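Local coordinates for putative 2OG-Fe(II) oxygenase family protein (Caulobacter crescentus CB15, PDB 3OOX) that probably acts as an iron(II)- and 2-oxoglutarate-dependent oxygenase, possibly one that forms ethylene from 2-oxoglutarate and also oxidises L-arginine, at residues A[170-175]-A[266-271]; A[99-104]-A[133-138]. All blocks are in the same frame, centred on the assembly; numbering follows the deposited sequence. Where two conformers were deposited one is given.

Contact 1: A[170-175]-A[266-271]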
loop_
_atom_site.group_PDB
_atom_site.type_symbol
_atom_site.label_atom_id
_atom_site.label_comp_id
_atom_site.label_asym_id
_atom_site.label_seq_id
_atom_site.Cartn_x
_atom_site.Cartn_y
_atom_site.Cartn_z
ATOM N N VAL A 170 -1.209 4.180 -6.390
ATOM C CA VAL A 170 -2.439 3.442 -6.723
ATOM C C VAL A 170 -3.218 3.186 -5.449
ATOM O O VAL A 170 -2.681 2.656 -4.485
ATOM C CB VAL A 170 -2.125 2.147 -7.431
ATOM C CG1 VAL A 170 -3.405 1.302 -7.614
ATOM C CG2 VAL A 170 -1.475 2.385 -8.804
ATOM N N LEU A 171 -4.507 3.546 -5.486
ATOM C CA LEU A 171 -5.479 3.133 -4.477
ATOM C C LEU A 171 -6.158 1.891 -5.004
ATOM O O LEU A 171 -6.735 1.904 -6.106
ATOM C CB LEU A 171 -6.537 4.199 -4.230
ATOM C CG LEU A 171 -7.623 3.872 -3.220
ATOM C CD1 LEU A 171 -7.017 3.573 -1.832
ATOM C CD2 LEU A 171 -8.645 5.031 -3.115
ATOM N N ARG A 172 -6.034 0.778 -4.262
ATOM C CA ARG A 172 -6.648 -0.474 -4.635
ATOM C C ARG A 172 -7.854 -0.676 -3.725
ATOM O O ARG A 172 -7.769 -0.538 -2.513
ATOM C CB ARG A 172 -5.671 -1.621 -4.385
ATOM C CG ARG A 172 -6.284 -3.046 -4.536
ATOM C CD ARG A 172 -5.228 -4.107 -4.243
ATOM N NE ARG A 172 -4.248 -4.200 -5.310
ATOM C CZ ARG A 172 -3.126 -4.906 -5.226
ATOM N NH1 ARG A 172 -2.831 -5.584 -4.117
ATOM N NH2 ARG A 172 -2.307 -4.914 -6.253
ATOM N N LEU A 173 -8.971 -1.039 -4.345
ATOM C CA LEU A 173 -10.166 -1.491 -3.632
ATOM C C LEU A 173 -10.255 -3.004 -3.884
ATOM O O LEU A 173 -10.224 -3.458 -5.028
ATOM C CB LEU A 173 -11.413 -0.780 -4.160
ATOM C CG LEU A 173 -11.294 0.732 -4.378
ATOM C CD1 LEU A 173 -12.601 1.267 -5.026
ATOM C CD2 LEU A 173 -10.972 1.483 -3.075
ATOM N N LEU A 174 -10.325 -3.791 -2.810
ATOM C CA LEU A 174 -10.240 -5.250 -2.880
ATOM C C LEU A 174 -11.420 -5.854 -2.124
ATOM O O LEU A 174 -11.710 -5.439 -1.008
ATOM C CB LEU A 174 -8.925 -5.728 -2.244
ATOM C CG LEU A 174 -8.547 -7.196 -2.127
ATOM C CD1 LEU A 174 -8.578 -7.874 -3.478
ATOM C CD2 LEU A 174 -7.162 -7.308 -1.437
ATOM N N HIS A 175 -12.084 -6.838 -2.730
ATOM C CA HIS A 175 -13.191 -7.533 -2.116
ATOM C C HIS A 175 -13.002 -9.028 -2.211
ATOM O O HIS A 175 -12.818 -9.565 -3.328
ATOM C CB HIS A 175 -14.490 -7.146 -2.831
ATOM C CG HIS A 175 -15.692 -7.968 -2.454
ATOM N ND1 HIS A 175 -16.552 -8.474 -3.401
ATOM C CD2 HIS A 175 -16.207 -8.337 -1.249
ATOM C CE1 HIS A 175 -17.531 -9.133 -2.801
ATOM N NE2 HIS A 175 -17.335 -9.081 -1.497
ATOM N N PRO A 266 -5.983 -0.662 0.401
ATOM C CA PRO A 266 -4.613 -0.215 0.529
ATOM C C PRO A 266 -4.216 0.864 -0.494
ATOM O O PRO A 266 -4.659 0.828 -1.622
ATOM C CB PRO A 266 -3.792 -1.487 0.289
ATOM C CG PRO A 266 -4.685 -2.347 -0.524
ATOM C CD PRO A 266 -6.078 -2.065 -0.031
ATOM N N PHE A 267 -3.328 1.765 -0.066
ATOM C CA PHE A 267 -2.798 2.814 -0.922
ATOM C C PHE A 267 -1.314 2.554 -1.097
ATOM O O PHE A 267 -0.557 2.589 -0.104
ATOM C CB PHE A 267 -3.045 4.185 -0.303
ATOM C CG PHE A 267 -2.547 5.320 -1.155
ATOM C CD1 PHE A 267 -3.294 5.769 -2.231
ATOM C CD2 PHE A 267 -1.321 5.886 -0.926
ATOM C CE1 PHE A 267 -2.865 6.755 -3.049
ATOM C CE2 PHE A 267 -0.882 6.904 -1.770
ATOM C CZ PHE A 267 -1.695 7.355 -2.804
ATOM N N PHE A 268 -0.907 2.310 -2.337
ATOM C CA PHE A 268 0.481 2.041 -2.716
ATOM C C PHE A 268 1.114 3.346 -3.196
ATOM O O PHE A 268 0.943 3.757 -4.375
ATOM C CB PHE A 268 0.521 0.962 -3.794
ATOM C CG PHE A 268 -0.075 -0.346 -3.363
ATOM C CD1 PHE A 268 0.689 -1.272 -2.674
ATOM C CD2 PHE A 268 -1.398 -0.658 -3.634
ATOM C CE1 PHE A 268 0.154 -2.492 -2.310
ATOM C CE2 PHE A 268 -1.946 -1.864 -3.205
ATOM C CZ PHE A 268 -1.159 -2.767 -2.525
ATOM N N LEU A 269 1.874 3.970 -2.277
ATOM C CA LEU A 269 2.504 5.237 -2.551
ATOM C C LEU A 269 3.809 4.995 -3.272
ATOM O O LEU A 269 4.635 4.180 -2.831
ATOM C CB LEU A 269 2.736 6.022 -1.259
ATOM C CG LEU A 269 3.013 7.517 -1.357
ATOM C CD1 LEU A 269 2.614 8.213 -0.023
ATOM C CD2 LEU A 269 4.468 7.807 -1.734
ATOM N N HIS A 270 3.970 5.656 -4.426
ATOM C CA HIS A 270 5.138 5.530 -5.291
ATOM C C HIS A 270 5.826 6.877 -5.452
ATOM O O HIS A 270 5.195 7.941 -5.354
ATOM C CB HIS A 270 4.714 5.160 -6.709
ATOM C CG HIS A 270 4.298 3.734 -6.909
ATOM N ND1 HIS A 270 3.220 3.127 -6.280
ATOM C CD2 HIS A 270 4.808 2.797 -7.749
ATOM C CE1 HIS A 270 3.085 1.894 -6.750
ATOM N NE2 HIS A 270 4.037 1.666 -7.624
ATOM N N PHE A 271 7.133 6.813 -5.722
ATOM C CA PHE A 271 7.869 7.986 -6.124
ATOM C C PHE A 271 7.347 8.472 -7.521
ATOM O O PHE A 271 6.756 7.751 -8.312
ATOM C CB PHE A 271 9.362 7.670 -6.286
ATOM C CG PHE A 271 10.101 7.421 -5.011
ATOM C CD1 PHE A 271 10.038 8.310 -3.962
ATOM C CD2 PHE A 271 10.957 6.326 -4.882
ATOM C CE1 PHE A 271 10.730 8.093 -2.787
ATOM C CE2 PHE A 271 11.704 6.145 -3.717
ATOM C CZ PHE A 271 11.562 7.009 -2.653
#
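The guanidinium of Arg172 and the ring of Phe268 meet with their planes 58° apart: CE2 of Phe268 sits over the centre of one guanidinium face, and CZ of Phe268 comes 3.6 Å from NH1 of Arg172. CB of Arg172 lies in the plane of the phenyl ring, at its edge; chi3 (-72°) turns NE out of the extended line of the chain. Outside the pair, NE of Arg172 is hydrogen-bonded to His100. The backbones beneath are neighbouring antiparallel strands of the main sheet of the double-stranded beta-helix, the cupin-like core of 2-oxoglutarate oxygenases. Val170 and Phe268 form a hydrogen-bonded pair, N of Phe268 reaching O of Val170 at 2.8 Å; N of Arg172 binds O of Pro266 at 3.0 Å. On the face carrying Leu171 and Phe267, which is packed by helix 127-152, CB of Leu171 touches CD1 of Phe267 at 4.1 Å. Two donors grip O of Phe268 from opposite faces of its carbonyl plane: N of Val170, and ND1 of His270 at 3.0 Å. The carbonyl oxygen lies in the imidazole plane, consistent with a restraint on the turn of the His270 ring, although ND1 stands well above the carbonyl plane.

Contact 2: A[99-104]-A[133-138]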
loop_
_atom_site.group_PDB
_atom_site.type_symbol
_atom_site.label_atom_id
_atom_site.label_comp_id
_atom_site.label_asym_id
_atom_site.label_seq_id
_atom_site.Cartn_x
_atom_site.Cartn_y
_atom_site.Cartn_z
ATOM N N TRP A 99 -10.526 -3.093 -7.819
ATOM C CA TRP A 99 -10.608 -1.842 -8.569
ATOM C C TRP A 99 -9.310 -1.081 -8.313
ATOM O O TRP A 99 -8.898 -0.950 -7.163
ATOM C CB TRP A 99 -11.784 -0.970 -8.098
ATOM C CG TRP A 99 -11.887 0.280 -8.925
ATOM C CD1 TRP A 99 -11.230 1.466 -8.722
ATOM C CD2 TRP A 99 -12.671 0.447 -10.111
ATOM N NE1 TRP A 99 -11.561 2.368 -9.709
ATOM C CE2 TRP A 99 -12.439 1.760 -10.575
ATOM C CE3 TRP A 99 -13.570 -0.370 -10.814
ATOM C CZ2 TRP A 99 -13.075 2.264 -11.728
ATOM C CZ3 TRP A 99 -14.197 0.137 -11.975
ATOM C CH2 TRP A 99 -13.944 1.442 -12.403
ATOM N N HIS A 100 -8.675 -0.588 -9.354
ATOM C CA HIS A 100 -7.497 0.241 -9.190
ATOM C C HIS A 100 -7.694 1.655 -9.719
ATOM O O HIS A 100 -8.133 1.842 -10.856
ATOM C CB HIS A 100 -6.317 -0.385 -9.913
ATOM C CG HIS A 100 -5.802 -1.604 -9.227
ATOM N ND1 HIS A 100 -5.626 -2.804 -9.876
ATOM C CD2 HIS A 100 -5.446 -1.811 -7.935
ATOM C CE1 HIS A 100 -5.164 -3.699 -9.011
ATOM N NE2 HIS A 100 -5.051 -3.123 -7.823
HETATM N N MSE A 101 -7.353 2.608 -8.865
HETATM C CA MSE A 101 -7.334 4.014 -9.221
HETATM C C MSE A 101 -5.902 4.492 -9.164
HETATM O O MSE A 101 -5.251 4.363 -8.131
HETATM C CB MSE A 101 -8.188 4.837 -8.248
HETATM C CG MSE A 101 -8.181 6.349 -8.581
HETATM SE SE MSE A 101 -8.909 7.401 -7.141
HETATM C CE MSE A 101 -8.082 9.104 -7.697
ATOM N N GLY A 102 -5.444 5.069 -10.278
ATOM C CA GLY A 102 -4.151 5.741 -10.330
ATOM C C GLY A 102 -4.300 7.235 -10.144
ATOM O O GLY A 102 -5.382 7.744 -9.860
ATOM N N ARG A 103 -3.209 7.969 -10.374
ATOM C CA ARG A 103 -3.235 9.434 -10.245
ATOM C C ARG A 103 -4.006 10.075 -11.391
ATOM O O ARG A 103 -3.793 9.706 -12.531
ATOM C CB ARG A 103 -1.810 9.992 -10.247
ATOM C CG ARG A 103 -1.808 11.485 -9.896
ATOM C CD ARG A 103 -0.444 12.017 -9.551
ATOM N NE ARG A 103 0.033 11.496 -8.261
ATOM C CZ ARG A 103 -0.373 11.850 -7.059
ATOM N NH1 ARG A 103 -1.247 12.831 -6.897
ATOM N NH2 ARG A 103 0.154 11.244 -6.004
ATOM N N ASP A 104 -4.844 11.051 -11.049
ATOM C CA ASP A 104 -5.477 11.922 -12.052
ATOM C C ASP A 104 -4.481 13.041 -12.332
ATOM O O ASP A 104 -4.195 13.856 -11.440
ATOM C CB ASP A 104 -6.756 12.574 -11.527
ATOM C CG ASP A 104 -7.972 11.664 -11.598
ATOM O OD1 ASP A 104 -8.116 10.892 -12.568
ATOM O OD2 ASP A 104 -8.814 11.766 -10.681
ATOM N N TRP A 133 -11.283 11.262 -2.969
ATOM C CA TRP A 133 -10.960 11.854 -1.668
ATOM C C TRP A 133 -10.029 10.922 -0.877
ATOM O O TRP A 133 -9.063 11.360 -0.260
ATOM C CB TRP A 133 -12.205 12.168 -0.843
ATOM C CG TRP A 133 -11.867 12.704 0.529
ATOM C CD1 TRP A 133 -11.705 14.041 0.874
ATOM C CD2 TRP A 133 -11.590 11.955 1.730
ATOM N NE1 TRP A 133 -11.376 14.149 2.203
ATOM C CE2 TRP A 133 -11.275 12.896 2.752
ATOM C CE3 TRP A 133 -11.566 10.589 2.047
ATOM C CZ2 TRP A 133 -10.962 12.507 4.056
ATOM C CZ3 TRP A 133 -11.239 10.211 3.347
ATOM C CH2 TRP A 133 -10.943 11.169 4.333
ATOM N N LEU A 134 -10.330 9.626 -0.911
ATOM C CA LEU A 134 -9.542 8.677 -0.135
ATOM C C LEU A 134 -8.116 8.545 -0.672
ATOM O O LEU A 134 -7.147 8.478 0.110
ATOM C CB LEU A 134 -10.250 7.315 -0.059
ATOM C CG LEU A 134 -9.583 6.251 0.844
ATOM C CD1 LEU A 134 -9.468 6.673 2.290
ATOM C CD2 LEU A 134 -10.314 4.894 0.759
ATOM N N TYR A 135 -7.991 8.521 -1.996
ATOM C CA TYR A 135 -6.688 8.499 -2.689
ATOM C C TYR A 135 -5.813 9.664 -2.185
ATOM O O TYR A 135 -4.693 9.481 -1.714
ATOM C CB TYR A 135 -6.889 8.587 -4.209
ATOM C CG TYR A 135 -5.626 8.540 -5.052
ATOM C CD1 TYR A 135 -4.728 9.607 -5.062
ATOM C CD2 TYR A 135 -5.291 7.412 -5.792
ATOM C CE1 TYR A 135 -3.596 9.582 -5.800
ATOM C CE2 TYR A 135 -4.108 7.362 -6.561
ATOM C CZ TYR A 135 -3.256 8.469 -6.544
ATOM O OH TYR A 135 -2.087 8.427 -7.246
ATOM N N ASN A 136 -6.390 10.854 -2.253
ATOM C CA ASN A 136 -5.614 12.040 -1.896
ATOM C C ASN A 136 -5.385 12.157 -0.397
ATOM O O ASN A 136 -4.330 12.644 0.042
ATOM C CB ASN A 136 -6.309 13.287 -2.472
ATOM C CG ASN A 136 -6.223 13.344 -3.998
ATOM O OD1 ASN A 136 -7.264 13.438 -4.678
ATOM N ND2 ASN A 136 -5.018 13.242 -4.538
ATOM N N SER A 137 -6.336 11.694 0.409
ATOM C CA SER A 137 -6.166 11.672 1.845
ATOM C C SER A 137 -5.042 10.738 2.299
ATOM O O SER A 137 -4.248 11.074 3.167
ATOM C CB SER A 137 -7.475 11.249 2.491
ATOM O OG SER A 137 -7.320 11.168 3.875
ATOM N N LEU A 138 -5.013 9.539 1.719
ATOM C CA LEU A 138 -3.956 8.587 2.067
ATOM C C LEU A 138 -2.605 9.038 1.502
ATOM O O LEU A 138 -1.570 8.817 2.127
ATOM C CB LEU A 138 -4.342 7.190 1.604
ATOM C CG LEU A 138 -5.466 6.563 2.429
ATOM C CD1 LEU A 138 -5.987 5.288 1.756
ATOM C CD2 LEU A 138 -5.041 6.273 3.855
#
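Arg103 packs against the hydroxyl of Tyr135: OH of Tyr135 lies 3.4 Å from both CB and N of Arg103, and over one face of the guanidinium, offset toward the rim. The approach to N has too poor an angle for a hydrogen bond; the hydroxyl is instead hydrogen-bonded to the carbonyl oxygen of Ser169, just ahead of strand 170-176. The phenol ring and the guanidinium are nearly perpendicular, their planes 83° apart. A bend at chi3 (-70°) brings NE of Arg103 to 3.9 Å from OH of Tyr135. NE of Arg103 is hydrogen-bonded to the carbonyl oxygen of Gly167, and NH2 forms a salt bridge with Asp139, one helical turn beyond Tyr135. Nearer the helix, selenomethionine Met101 packs against the root of the ring. Its chain is extended beyond CG, and CE comes within 3.7 Å of CG of Tyr135, while the selenium stands 4.8 Å from the ring centroid, an oblique Met-aromatic contact. The carbonyl oxygen of Met101 lies in the ring plane at its edge, 3.6 Å from CE2 of Tyr135, and O of Gly102 approaches the same carbon obliquely. Tyr135, with CG anti to its backbone N (chi1 -179°), reaches from helix 127-152 to residues 101-103, joining the helical layer to the main sheet. The carbonyl oxygen of Met101 meets the ring edge where the C-H groups are slightly positive, and the positive charge of Arg103 might slightly ease ionisation of the phenol, an effect the salt bridge to Asp139 would weaken.

How the contacts relate
Both contacts belong to one sheet and the helix packed on it, with strand 170-176 flanked by 262-269 of contact 1 on one side and 97-101 of contact 2 on the other. Contact 1 lies nearer the centre of the chain, yet one of its faces holds partly exposed residues; contact 2 is farther out but buried, between helix 127-152 and the sheet. The first is held chiefly by backbone hydrogen bonds, with side-chain packing on both faces, the second by side-chain packing with no direct hydrogen bond across it. They join where N of Leu173 meets O of Trp99 at 2.8 Å, and where Phe267 and Tyr135 pack edge-to-face.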